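Local coordinates for hypothetical protein MTH1491 (Methanothermobacter thermautotrophicus, PDB 1L1S) that is of unknown function but belongs to the DsrE/DsrF-like family, whose members include proteins of sulfur metabolism, at residues A[9-13]-A[43-48]. Residues are numbered along the deposited sequence; the frame is centred on the assembly and turned at random.
Sequences HIDED and SMGVNV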
loop_
_atom_site.group_PDB
_atom_site.type_symbol
_atom_site.label_atom_id
_atom_site.label_comp_id
_atom_site.label_asym_id
_atom_site.label_seq_id
_atom_site.Cartn_x
_atom_site.Cartn_y
_atom_site.Cartn_z
ATOM N N HIS A 9 -3.207 0.258 -7.387
ATOM C CA HIS A 9 -4.400 0.101 -6.573
ATOM C C HIS A 9 -4.845 1.454 -6.061
ATOM O O HIS A 9 -4.073 2.161 -5.430
ATOM C CB HIS A 9 -4.050 -0.844 -5.415
ATOM C CG HIS A 9 -5.041 -0.875 -4.295
ATOM N ND1 HIS A 9 -4.828 -1.620 -3.154
ATOM C CD2 HIS A 9 -6.229 -0.249 -4.117
ATOM C CE1 HIS A 9 -5.837 -1.451 -2.320
ATOM N NE2 HIS A 9 -6.702 -0.623 -2.878
ATOM N N ILE A 10 -6.081 1.821 -6.364
ATOM C CA ILE A 10 -6.630 3.071 -5.865
ATOM C C ILE A 10 -8.067 2.830 -5.400
ATOM O O ILE A 10 -8.863 2.235 -6.118
ATOM C CB ILE A 10 -6.581 4.169 -6.937
ATOM C CG1 ILE A 10 -6.992 5.502 -6.325
ATOM C CG2 ILE A 10 -7.465 3.807 -8.131
ATOM C CD1 ILE A 10 -6.837 6.649 -7.298
ATOM N N ASP A 11 -8.387 3.253 -4.182
ATOM C CA ASP A 11 -9.738 3.075 -3.669
ATOM C C ASP A 11 -10.340 4.364 -3.101
ATOM O O ASP A 11 -11.307 4.327 -2.341
ATOM C CB ASP A 11 -9.778 1.942 -2.625
ATOM C CG ASP A 11 -8.733 2.110 -1.514
ATOM O OD1 ASP A 11 -8.346 1.084 -0.903
ATOM O OD2 ASP A 11 -8.305 3.249 -1.239
ATOM N N GLU A 12 -9.765 5.498 -3.480
ATOM C CA GLU A 12 -10.248 6.809 -3.032
ATOM C C GLU A 12 -10.359 7.662 -4.290
ATOM O O GLU A 12 -9.801 7.306 -5.325
ATOM C CB GLU A 12 -9.243 7.451 -2.059
ATOM C CG GLU A 12 -8.837 6.524 -0.908
ATOM C CD GLU A 12 -7.612 7.008 -0.127
ATOM O OE1 GLU A 12 -7.771 7.836 0.800
ATOM O OE2 GLU A 12 -6.487 6.557 -0.446
ATOM N N ASP A 13 -11.078 8.777 -4.216
ATOM C CA ASP A 13 -11.200 9.633 -5.390
ATOM C C ASP A 13 -10.828 11.087 -5.115
ATOM O O ASP A 13 -11.120 11.971 -5.920
ATOM C CB ASP A 13 -12.611 9.540 -5.988
ATOM C CG ASP A 13 -13.684 10.106 -5.072
ATOM O OD1 ASP A 13 -13.492 10.113 -3.840
ATOM O OD2 ASP A 13 -14.742 10.527 -5.589
ATOM N N SER A 43 -14.290 0.810 -4.724
ATOM C CA SER A 43 -14.887 1.718 -3.754
ATOM C C SER A 43 -14.971 3.094 -4.411
ATOM O O SER A 43 -15.238 3.200 -5.612
ATOM C CB SER A 43 -14.057 1.785 -2.473
ATOM O OG SER A 43 -14.645 2.678 -1.530
HETATM N N MSE A 44 -14.722 4.146 -3.645
HETATM C CA MSE A 44 -14.798 5.500 -4.176
HETATM C C MSE A 44 -13.904 5.676 -5.393
HETATM O O MSE A 44 -14.171 6.506 -6.262
HETATM C CB MSE A 44 -14.416 6.499 -3.086
HETATM C CG MSE A 44 -15.405 6.511 -1.923
HETATM SE SE MSE A 44 -17.208 6.860 -2.585
HETATM C CE MSE A 44 -17.010 8.787 -2.842
ATOM N N GLY A 45 -12.842 4.880 -5.448
ATOM C CA GLY A 45 -11.921 4.943 -6.568
ATOM C C GLY A 45 -12.559 4.725 -7.934
ATOM O O GLY A 45 -12.067 5.235 -8.938
ATOM N N VAL A 46 -13.653 3.978 -8.011
ATOM C CA VAL A 46 -14.250 3.777 -9.328
ATOM C C VAL A 46 -14.821 5.060 -9.941
ATOM O O VAL A 46 -14.940 5.160 -11.168
ATOM C CB VAL A 46 -15.329 2.694 -9.305
ATOM C CG1 VAL A 46 -14.712 1.390 -8.815
ATOM C CG2 VAL A 46 -16.495 3.122 -8.436
ATOM N N ASN A 47 -15.162 6.040 -9.110
ATOM C CA ASN A 47 -15.693 7.290 -9.641
ATOM C C ASN A 47 -14.723 7.889 -10.657
ATOM O O ASN A 47 -15.117 8.639 -11.541
ATOM C CB ASN A 47 -15.965 8.293 -8.516
ATOM C CG ASN A 47 -17.064 7.828 -7.582
ATOM O OD1 ASN A 47 -17.987 7.132 -8.003
ATOM N ND2 ASN A 47 -16.982 8.221 -6.314
ATOM N N VAL A 48 -13.449 7.536 -10.535
ATOM C CA VAL A 48 -12.442 8.037 -11.456
ATOM C C VAL A 48 -12.607 7.450 -12.852
ATOM O O VAL A 48 -12.181 8.051 -13.842
ATOM C CB VAL A 48 -11.025 7.715 -10.950
ATOM C CG1 VAL A 48 -10.017 7.899 -12.074
ATOM C CG2 VAL A 48 -10.678 8.634 -9.784
#
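Asp13 and Asn47 share the one side-chain hydrogen bond that joins residues 9-13 to residues 43-48: Asn47 ND2 reaches Asp13 OD2 at 3.3 Å, long but nearly straight, with 165° at the hydrogen. The acceptor lies close to the amide plane of Asn47, whereas the donor comes from well above the carboxylate plane, the two flat groups being turned 57° apart. With its CG set between the backbone N and the carbonyl carbon (chi1 66°), the Asp13 side chain lies over the first turn of the opposing segment, CB resting 3.4 Å from Met44 O. Selenomethionine Met44, bent at chi2 and chi3, curls its terminal methyl back beside the same carboxylate, CE standing 3.9 Å from Asp13 OD1. Replacing Asp13 by an alanine would probably leave the Asn47 amide without this acceptor and freer to turn, and would open a gap beside the Met44 methyl. Deeper in, the two segments meet backbone to backbone at Gly45, whose CA gives a CA-H...O contact to Glu12 O at 3.4 Å; a side chain at this position would run into Ile10 O. Asp11 turns its carboxylate away from this junction, and OD1 accepts a 3.1 Å bond from His9 NE2, while Tyr110 OH binds His9 ND1. Leu20 of the second subunit packs on Asp11 and Ser43. The arrangement joins the loops that follow two adjacent parallel strands, 4-10 and 35-41, at their C-terminal ends, the usual place for functional sites in alpha/beta folds with a parallel sheet such as this DsrE-like one.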